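Local coordinates for protein lipocalin AI-4 (Rhodnius prolixus, PDB 5H9N) that is a salivary lipocalin that binds cysteinyl leukotrienes such as leukotriene C4 in its barrel, probably sequestering these host mediators while the insect feeds on blood, at residues A[31-37]-A[122-128]; A[43-47]-A[58-62]. The protein carries 1 engineered substitution. Residues are numbered along the deposited sequence.

Overall arrangement
Both contacts belong to one antiparallel lipocalin barrel and both touch the bound leukotriene C4, but at different depths. Contact 1 (31-37 with 122-128) is buried, its centre about 7 Å from the centre of the chain, and closes the barrel between strands distant in sequence through backbone hydrogen bonds and apolar side chains. Contact 2 (43-47 with 58-62) is partly buried, about 13 Å from that centre, and joins the ends of a local hairpin mainly through polar side chains. Strands 30-36 and 46-51 are sheet neighbours: Leu33 N lies 3.0 Å from Glu46 O, probably a hydrogen bond, and Tyr32 CD2 packs 3.9 Å from Cys45 SG.

Contact 1 (A[31-37]-A[122-128]); sequences WYLTHSR and NFLLFNR. With LTX ((5~{S},6~{R},7~{E},9~{E},11~{Z},14~{Z})-6-[(2~{R})-2-[[(4~{S})-4-azanyl-5-oxidanyl-5-oxidanylidene-pentanoyl]amino]-3-( 2-hydroxy-2-oxoethylamino)-3-oxidanylidene-propyl]sulfanyl-5-oxidanyl-icosa-7,9,11,14-tetraenoic acid), chain B.
Strands 31-36 and 122-127 run antiparallel with a strong twist, their axes 4.4 Å apart at closest approach and their directions at 134°. Tyr32 and Asn127 form a hydrogen-bonded pair (Tyr32 N to Asn127 O and Asn127 N to Tyr32 O, both 2.8 Å); Leu33-Phe126 is non-hydrogen-bonded. A classic beta bulge follows: Thr34 (phi/psi -96/-26) and His35 both face Leu125, Thr34 N giving 3.0 Å to Leu125 O. Leu125 N to His35 O and Arg37 N to Phe123 O (both 2.9 Å) continue the shifted register past Ser36-Leu124. Tyr32, His35, Leu125 and Asn127 occupy the sheet face turned from the ligand.

On the ligand side, Leu33 (chi1 t, chi2 p) pushes CD1 over one face of the Phe126 ring, 4.1 Å from its centroid, and to 3.8 Å from Leu124 CB; LTX C19 fills the hollow over the opposite face. Trp31 packs CE3 3.6 Å from Phe126 CB and CD1 3.8 Å from LTX C20, so its ring sits at the ligand's tail end. At the Trp31-Arg128 end of the pair, Arg128 (chi1 m, chi2 m) folds its guanidinium flat on Trp31, CZ 3.7 Å from the six-membered ring centroid; its NH1 also binds Thr28 O. This Arg-on-Trp cation-pi stack is a lipocalin hallmark. Asn122 ND2 donates to LTX O1 at 2.9 Å. The chemistry thus implies a pocket wall that is apolar along the lipid tail and polar at its carboxylate.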
loop_
_atom_site.group_PDB
_atom_site.type_symbol
_atom_site.label_atom_id
_atom_site.label_comp_id
_atom_site.label_asym_id
_atom_site.label_seq_id
_atom_site.Cartn_x
_atom_site.Cartn_y
_atom_site.Cartn_z
ATOM N N TRP A 31 -7.095 -4.507 6.555
ATOM C CA TRP A 31 -7.327 -3.583 5.452
ATOM C C TRP A 31 -7.556 -4.396 4.169
ATOM O O TRP A 31 -6.711 -5.224 3.828
ATOM C CB TRP A 31 -6.130 -2.667 5.243
ATOM C CG TRP A 31 -5.938 -1.548 6.230
ATOM C CD1 TRP A 31 -5.007 -1.481 7.224
ATOM C CD2 TRP A 31 -6.675 -0.323 6.282
ATOM N NE1 TRP A 31 -5.113 -0.281 7.895
ATOM C CE2 TRP A 31 -6.131 0.446 7.333
ATOM C CE3 TRP A 31 -7.739 0.201 5.532
ATOM C CZ2 TRP A 31 -6.625 1.709 7.661
ATOM C CZ3 TRP A 31 -8.221 1.447 5.857
ATOM C CH2 TRP A 31 -7.659 2.196 6.899
ATOM N N TYR A 32 -8.640 -4.134 3.436
ATOM C CA TYR A 32 -8.897 -4.785 2.149
ATOM C C TYR A 32 -8.405 -3.895 1.032
ATOM O O TYR A 32 -8.706 -2.702 1.007
ATOM C CB TYR A 32 -10.394 -5.073 1.972
ATOM C CG TYR A 32 -10.934 -6.041 2.986
ATOM C CD1 TYR A 32 -11.345 -5.596 4.237
ATOM C CD2 TYR A 32 -11.010 -7.403 2.711
ATOM C CE1 TYR A 32 -11.823 -6.479 5.189
ATOM C CE2 TYR A 32 -11.495 -8.295 3.656
ATOM C CZ TYR A 32 -11.893 -7.820 4.887
ATOM O OH TYR A 32 -12.374 -8.682 5.849
ATOM N N LEU A 33 -7.665 -4.474 0.089
ATOM C CA LEU A 33 -7.195 -3.732 -1.064
ATOM C C LEU A 33 -8.311 -3.723 -2.111
ATOM O O LEU A 33 -8.502 -4.704 -2.839
ATOM C CB LEU A 33 -5.904 -4.365 -1.602
ATOM C CG LEU A 33 -5.303 -3.746 -2.866
ATOM C CD1 LEU A 33 -5.240 -2.236 -2.769
ATOM C CD2 LEU A 33 -3.912 -4.331 -3.147
ATOM N N THR A 34 -9.087 -2.654 -2.175
ATOM C CA THR A 34 -10.285 -2.673 -3.013
ATOM C C THR A 34 -10.097 -2.063 -4.403
ATOM O O THR A 34 -10.831 -2.402 -5.313
ATOM C CB THR A 34 -11.459 -1.964 -2.306
ATOM O OG1 THR A 34 -11.110 -0.606 -2.007
ATOM C CG2 THR A 34 -11.816 -2.647 -1.013
ATOM N N HIS A 35 -9.154 -1.142 -4.562
ATOM C CA HIS A 35 -8.936 -0.447 -5.827
ATOM C C HIS A 35 -7.464 -0.148 -6.007
ATOM O O HIS A 35 -6.744 -0.001 -5.013
ATOM C CB HIS A 35 -9.687 0.889 -5.905
ATOM C CG HIS A 35 -11.170 0.781 -5.768
ATOM N ND1 HIS A 35 -11.780 0.453 -4.580
ATOM C CD2 HIS A 35 -12.165 1.004 -6.659
ATOM C CE1 HIS A 35 -13.090 0.449 -4.751
ATOM N NE2 HIS A 35 -13.348 0.773 -6.004
ATOM N N SER A 36 -7.009 0.021 -7.240
ATOM C CA SER A 36 -5.632 0.453 -7.478
ATOM C C SER A 36 -5.550 1.139 -8.841
ATOM O O SER A 36 -6.413 0.930 -9.712
ATOM C CB SER A 36 -4.667 -0.731 -7.375
ATOM O OG SER A 36 -4.985 -1.736 -8.319
ATOM N N ARG A 37 -4.541 1.982 -9.028
ATOM C CA ARG A 37 -4.358 2.693 -10.289
ATOM C C ARG A 37 -4.133 1.701 -11.419
ATOM O O ARG A 37 -4.769 1.790 -12.458
ATOM C CB ARG A 37 -3.180 3.666 -10.192
ATOM C CG ARG A 37 -2.984 4.475 -11.472
ATOM C CD ARG A 37 -1.636 5.174 -11.511
ATOM N NE ARG A 37 -0.542 4.206 -11.555
ATOM C CZ ARG A 37 0.701 4.447 -11.156
ATOM N NH1 ARG A 37 1.047 5.639 -10.669
ATOM N NH2 ARG A 37 1.608 3.486 -11.235
ATOM N N ASN A 122 2.546 1.935 -7.794
ATOM C CA ASN A 122 1.098 1.894 -7.857
ATOM C C ASN A 122 0.543 2.815 -6.798
ATOM O O ASN A 122 1.225 3.113 -5.798
ATOM C CB ASN A 122 0.586 0.468 -7.644
ATOM C CG ASN A 122 -0.672 0.174 -8.438
ATOM O OD1 ASN A 122 -1.342 1.077 -8.954
ATOM N ND2 ASN A 122 -1.000 -1.106 -8.545
ATOM N N PHE A 123 -0.687 3.267 -7.009
ATOM C CA PHE A 123 -1.478 3.846 -5.922
ATOM C C PHE A 123 -2.585 2.871 -5.586
ATOM O O PHE A 123 -3.222 2.308 -6.475
ATOM C CB PHE A 123 -2.045 5.210 -6.291
ATOM C CG PHE A 123 -1.014 6.303 -6.319
ATOM C CD1 PHE A 123 -0.287 6.556 -7.475
ATOM C CD2 PHE A 123 -0.767 7.088 -5.190
ATOM C CE1 PHE A 123 0.659 7.573 -7.515
ATOM C CE2 PHE A 123 0.176 8.092 -5.221
ATOM C CZ PHE A 123 0.891 8.343 -6.388
ATOM N N LEU A 124 -2.770 2.662 -4.284
ATOM C CA LEU A 124 -3.621 1.623 -3.723
ATOM C C LEU A 124 -4.660 2.239 -2.824
ATOM O O LEU A 124 -4.327 3.081 -1.995
ATOM C CB LEU A 124 -2.778 0.644 -2.909
ATOM C CG LEU A 124 -1.530 0.052 -3.568
ATOM C CD1 LEU A 124 -0.779 -0.823 -2.578
ATOM C CD2 LEU A 124 -1.883 -0.743 -4.794
ATOM N N LEU A 125 -5.901 1.803 -2.953
ATOM C CA LEU A 125 -6.951 2.200 -2.029
ATOM C C LEU A 125 -7.344 1.010 -1.172
ATOM O O LEU A 125 -7.820 -0.023 -1.692
ATOM C CB LEU A 125 -8.168 2.742 -2.764
ATOM C CG LEU A 125 -9.323 3.200 -1.854
ATOM C CD1 LEU A 125 -8.879 4.387 -0.996
ATOM C CD2 LEU A 125 -10.556 3.551 -2.673
ATOM N N PHE A 126 -7.111 1.175 0.129
ATOM C CA PHE A 126 -7.503 0.209 1.137
ATOM C C PHE A 126 -8.763 0.668 1.849
ATOM O O PHE A 126 -8.971 1.868 2.066
ATOM C CB PHE A 126 -6.382 -0.012 2.152
ATOM C CG PHE A 126 -5.175 -0.697 1.583
ATOM C CD1 PHE A 126 -4.192 0.036 0.918
ATOM C CD2 PHE A 126 -5.024 -2.072 1.669
ATOM C CE1 PHE A 126 -3.077 -0.592 0.390
ATOM C CE2 PHE A 126 -3.912 -2.694 1.136
ATOM C CZ PHE A 126 -2.942 -1.950 0.507
ATOM N N ASN A 127 -9.586 -0.300 2.232
ATOM C CA ASN A 127 -10.839 -0.056 2.924
ATOM C C ASN A 127 -10.973 -1.007 4.097
ATOM O O ASN A 127 -10.539 -2.166 4.013
ATOM C CB ASN A 127 -12.025 -0.234 1.960
ATOM C CG ASN A 127 -12.469 1.069 1.333
ATOM O OD1 ASN A 127 -12.974 1.940 2.040
ATOM N ND2 ASN A 127 -12.330 1.200 0.006
ATOM N N ARG A 128 -11.560 -0.544 5.194
ATOM C CA ARG A 128 -11.796 -1.416 6.334
ATOM C C ARG A 128 -12.863 -2.468 6.039
ATOM O O ARG A 128 -12.884 -3.523 6.669
ATOM C CB ARG A 128 -12.198 -0.590 7.566
ATOM C CG ARG A 128 -11.068 0.272 8.149
ATOM C CD ARG A 128 -9.862 -0.550 8.549
ATOM N NE ARG A 128 -8.954 0.243 9.375
ATOM C CZ ARG A 128 -7.891 -0.256 10.000
ATOM N NH1 ARG A 128 -7.610 -1.549 9.890
ATOM N NH2 ARG A 128 -7.122 0.530 10.744
HETATM O O2 LTX B . 2.648 -2.113 -6.186
HETATM C C1 LTX B . 1.984 -2.608 -7.126
HETATM O O1 LTX B . 0.768 -2.900 -7.016
HETATM C C2 LTX B . 2.675 -2.845 -8.449
HETATM C C3 LTX B . 2.908 -4.340 -8.638
HETATM C C4 LTX B . 3.464 -4.964 -7.360
HETATM C C5 LTX B . 3.951 -6.384 -7.619
HETATM O O3 LTX B . 2.839 -7.264 -7.835
HETATM C C6 LTX B . 4.799 -6.912 -6.466
HETATM C C7 LTX B . 3.984 -7.024 -5.184
HETATM C C8 LTX B . 4.242 -6.279 -4.095
HETATM C C9 LTX B . 3.435 -6.445 -2.875
HETATM C C10 LTX B . 3.758 -5.922 -1.684
HETATM C C11 LTX B . 2.898 -6.155 -0.520
HETATM C C12 LTX B . 3.071 -5.678 0.720
HETATM C C13 LTX B . 4.216 -4.786 1.166
HETATM C C14 LTX B . 3.987 -3.340 0.774
HETATM C C15 LTX B . 3.147 -2.527 1.405
HETATM C C16 LTX B . 2.338 -2.968 2.601
HETATM C C17 LTX B . 0.975 -2.283 2.588
HETATM C C18 LTX B . 0.246 -2.560 3.897
HETATM C C19 LTX B . -1.221 -2.165 3.829
HETATM C C20 LTX B . -1.909 -2.418 5.157
HETATM O O32 LTX B . 1.687 -11.928 -3.782
HETATM C C21 LTX B . 2.627 -11.248 -4.234
HETATM O O31 LTX B . 2.494 -10.079 -4.651
HETATM C CA3 LTX B . 3.995 -11.877 -4.281
HETATM N N3 LTX B . 4.970 -10.926 -4.791
HETATM C C22 LTX B . 6.183 -11.271 -5.210
HETATM O O33 LTX B . 6.552 -12.433 -5.196
HETATM C CA2 LTX B . 7.123 -10.209 -5.709
HETATM C CB2 LTX B . 6.524 -8.804 -5.634
HETATM S SG2 LTX B . 5.441 -8.484 -6.986
HETATM N N2 LTX B . 7.584 -10.528 -7.044
HETATM C CD1 LTX B . 8.871 -10.504 -7.359
HETATM O OE1 LTX B . 9.706 -9.885 -6.714
HETATM C CG1 LTX B . 9.227 -11.298 -8.594
HETATM C CB1 LTX B . 10.629 -10.968 -9.082
HETATM C CA1 LTX B . 10.767 -11.362 -10.551
HETATM N N1 LTX B . 9.629 -10.812 -11.316
HETATM C C23 LTX B . 10.785 -12.853 -10.700
HETATM O O11 LTX B . 9.937 -13.386 -11.452
HETATM O O12 LTX B . 11.649 -13.503 -10.076
#

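Contact 2 (A[43-47]-A[58-62]). With LTX ((5~{S},6~{R},7~{E},9~{E},11~{Z},14~{Z})-6-[(2~{R})-2-[[(4~{S})-4-azanyl-5-oxidanyl-5-oxidanylidene-pentanoyl]amino]-3-( 2-hydroxy-2-oxoethylamino)-3-oxidanylidene-propyl]sulfanyl-5-oxidanyl-icosa-7,9,11,14-tetraenoic acid), chain B.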
loop_
_atom_site.group_PDB
_atom_site.type_symbol
_atom_site.label_atom_id
_atom_site.label_comp_id
_atom_site.label_asym_id
_atom_site.label_seq_id
_atom_site.Cartn_x
_atom_site.Cartn_y
_atom_site.Cartn_z
ATOM N N VAL A 43 -8.842 -10.115 -11.201
ATOM C CA VAL A 43 -8.778 -9.346 -9.969
ATOM C C VAL A 43 -9.097 -10.259 -8.784
ATOM O O VAL A 43 -9.774 -11.286 -8.910
ATOM C CB VAL A 43 -9.717 -8.109 -9.990
ATOM C CG1 VAL A 43 -9.290 -7.129 -11.091
ATOM C CG2 VAL A 43 -11.179 -8.515 -10.137
ATOM N N ARG A 44 -8.548 -9.873 -7.638
ATOM C CA ARG A 44 -8.577 -10.649 -6.402
ATOM C C ARG A 44 -8.942 -9.734 -5.246
ATOM O O ARG A 44 -8.955 -8.504 -5.396
ATOM C CB ARG A 44 -7.216 -11.300 -6.146
ATOM C CG ARG A 44 -6.802 -12.355 -7.174
ATOM C CD ARG A 44 -5.354 -12.798 -6.964
ATOM N NE ARG A 44 -4.440 -11.673 -7.164
ATOM C CZ ARG A 44 -3.777 -11.044 -6.195
ATOM N NH1 ARG A 44 -3.878 -11.456 -4.939
ATOM N NH2 ARG A 44 -2.991 -10.016 -6.491
ATOM N N CYS A 45 -9.235 -10.332 -4.094
ATOM C CA CYS A 45 -9.463 -9.571 -2.874
ATOM C C CYS A 45 -8.402 -9.903 -1.843
ATOM O O CYS A 45 -8.483 -10.925 -1.143
ATOM C CB CYS A 45 -10.853 -9.843 -2.303
ATOM S SG CYS A 45 -11.217 -8.758 -0.927
ATOM N N GLU A 46 -7.407 -9.037 -1.752
ATOM C CA GLU A 46 -6.349 -9.187 -0.762
ATOM C C GLU A 46 -6.730 -8.525 0.548
ATOM O O GLU A 46 -7.028 -7.329 0.580
ATOM C CB GLU A 46 -5.040 -8.585 -1.282
ATOM C CG GLU A 46 -4.459 -9.318 -2.471
ATOM C CD GLU A 46 -3.082 -8.809 -2.876
ATOM O OE1 GLU A 46 -2.709 -7.674 -2.514
ATOM O OE2 GLU A 46 -2.384 -9.573 -3.569
ATOM N N LYS A 47 -6.727 -9.316 1.613
ATOM C CA LYS A 47 -6.941 -8.837 2.972
ATOM C C LYS A 47 -5.595 -8.743 3.664
ATOM O O LYS A 47 -4.928 -9.761 3.867
ATOM C CB LYS A 47 -7.869 -9.768 3.753
ATOM C CG LYS A 47 -8.135 -9.283 5.176
ATOM C CD LYS A 47 -9.049 -10.231 5.946
ATOM C CE LYS A 47 -8.349 -11.547 6.257
ATOM N NZ LYS A 47 -9.141 -12.391 7.195
ATOM N N PHE A 58 -0.717 -11.184 4.147
ATOM C CA PHE A 58 -1.832 -11.065 3.213
ATOM C C PHE A 58 -1.864 -12.269 2.298
ATOM O O PHE A 58 -0.876 -12.988 2.158
ATOM C CB PHE A 58 -1.776 -9.738 2.421
ATOM C CG PHE A 58 -0.651 -9.642 1.420
ATOM C CD1 PHE A 58 0.600 -9.183 1.804
ATOM C CD2 PHE A 58 -0.860 -9.960 0.085
ATOM C CE1 PHE A 58 1.631 -9.077 0.878
ATOM C CE2 PHE A 58 0.165 -9.852 -0.843
ATOM C CZ PHE A 58 1.408 -9.417 -0.448
ATOM N N ASN A 59 -3.035 -12.501 1.707
ATOM C CA ASN A 59 -3.226 -13.597 0.763
ATOM C C ASN A 59 -2.808 -13.138 -0.631
ATOM O O ASN A 59 -3.598 -12.519 -1.350
ATOM C CB ASN A 59 -4.684 -14.094 0.775
ATOM C CG ASN A 59 -5.694 -12.978 0.561
ATOM O OD1 ASN A 59 -5.637 -11.936 1.206
ATOM N ND2 ASN A 59 -6.622 -13.195 -0.356
ATOM N N GLY A 60 -1.565 -13.404 -1.011
ATOM C CA GLY A 60 -1.033 -12.923 -2.283
ATOM C C GLY A 60 -1.380 -13.787 -3.482
ATOM O O GLY A 60 -2.057 -14.803 -3.334
ATOM N N LYS A 61 -0.909 -13.389 -4.664
ATOM C CA LYS A 61 -1.348 -14.012 -5.920
ATOM C C LYS A 61 -1.144 -15.524 -5.965
ATOM O O LYS A 61 -2.030 -16.263 -6.399
ATOM C CB LYS A 61 -0.645 -13.377 -7.126
ATOM C CG LYS A 61 0.569 -12.526 -6.813
ATOM C CD LYS A 61 0.825 -11.538 -7.942
ATOM C CE LYS A 61 2.039 -10.667 -7.672
ATOM N NZ LYS A 61 2.345 -9.764 -8.816
ATOM N N ASN A 62 0.020 -15.995 -5.535
ATOM C CA ASN A 62 0.182 -17.433 -5.377
ATOM C C ASN A 62 0.786 -17.751 -4.019
ATOM O O ASN A 62 1.978 -18.028 -3.882
ATOM C CB ASN A 62 1.009 -18.039 -6.521
ATOM C CG ASN A 62 2.377 -17.409 -6.670
ATOM O OD1 ASN A 62 2.539 -16.200 -6.518
ATOM N ND2 ASN A 62 3.374 -18.235 -6.974
HETATM O O2 LTX B . 2.648 -2.113 -6.186
HETATM C C1 LTX B . 1.984 -2.608 -7.126
HETATM O O1 LTX B . 0.768 -2.900 -7.016
HETATM C C2 LTX B . 2.675 -2.845 -8.449
HETATM C C3 LTX B . 2.908 -4.340 -8.638
HETATM C C4 LTX B . 3.464 -4.964 -7.360
HETATM C C5 LTX B . 3.951 -6.384 -7.619
HETATM O O3 LTX B . 2.839 -7.264 -7.835
HETATM C C6 LTX B . 4.799 -6.912 -6.466
HETATM C C7 LTX B . 3.984 -7.024 -5.184
HETATM C C8 LTX B . 4.242 -6.279 -4.095
HETATM C C9 LTX B . 3.435 -6.445 -2.875
HETATM C C10 LTX B . 3.758 -5.922 -1.684
HETATM C C11 LTX B . 2.898 -6.155 -0.520
HETATM C C12 LTX B . 3.071 -5.678 0.720
HETATM C C13 LTX B . 4.216 -4.786 1.166
HETATM C C14 LTX B . 3.987 -3.340 0.774
HETATM C C15 LTX B . 3.147 -2.527 1.405
HETATM C C16 LTX B . 2.338 -2.968 2.601
HETATM C C17 LTX B . 0.975 -2.283 2.588
HETATM C C18 LTX B . 0.246 -2.560 3.897
HETATM C C19 LTX B . -1.221 -2.165 3.829
HETATM C C20 LTX B . -1.909 -2.418 5.157
HETATM O O32 LTX B . 1.687 -11.928 -3.782
HETATM C C21 LTX B . 2.627 -11.248 -4.234
HETATM O O31 LTX B . 2.494 -10.079 -4.651
HETATM C CA3 LTX B . 3.995 -11.877 -4.281
HETATM N N3 LTX B . 4.970 -10.926 -4.791
HETATM C C22 LTX B . 6.183 -11.271 -5.210
HETATM O O33 LTX B . 6.552 -12.433 -5.196
HETATM C CA2 LTX B . 7.123 -10.209 -5.709
HETATM C CB2 LTX B . 6.524 -8.804 -5.634
HETATM S SG2 LTX B . 5.441 -8.484 -6.986
HETATM N N2 LTX B . 7.584 -10.528 -7.044
HETATM C CD1 LTX B . 8.871 -10.504 -7.359
HETATM O OE1 LTX B . 9.706 -9.885 -6.714
HETATM C CG1 LTX B . 9.227 -11.298 -8.594
HETATM C CB1 LTX B . 10.629 -10.968 -9.082
HETATM C CA1 LTX B . 10.767 -11.362 -10.551
HETATM N N1 LTX B . 9.629 -10.812 -11.316
HETATM C C23 LTX B . 10.785 -12.853 -10.700
HETATM O O11 LTX B . 9.937 -13.386 -11.452
HETATM O O12 LTX B . 11.649 -13.503 -10.076
#
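Asn59 stitches the two segments together with its side chain: in the p rotamer (chi1 53°), its amide reaches the opposing backbone, ND2 donating to Cys45 O at 3.0 Å while OD1 accepts from Lys47 N at 2.9 Å. The amide thus brackets Glu46, whose CA lies 3.5 Å from Asn59 OD1. Arg44 (m, t, m) folds alongside its own segment, where NH1 and NH2 both bind Glu46 OE2, at 2.8 and 3.0 Å, in a salt bridge; one guanidinium face rests against the backbone of the other segment, NH1 3.6 Å from Lys61 N. Glu46 (m, t) holds OE2 3.8 Å from Gly60 CA, and its OE1 is hydrogen-bonded to Tyr48 OH. Phe58, chi1 p, brings CE1 to 3.5 Å from LTX C11 and stacks on Tyr48. Gly60 has no side chain, which matters because a CB there would collide with LTX O32. Lys61, extended beyond an unusual chi1 of 15°, sends NZ to LTX O3 at 2.7 Å, while its N donates to LTX O32 at 3.1 Å. Asn59 and the Arg44-Glu46 pair thus define the open end of a beta hairpin, tied to Cys155 by the Cys45 disulfide; in this lipocalin barrel Lys61 holds the ligand's polar groups and Phe58 lines its lipid chain.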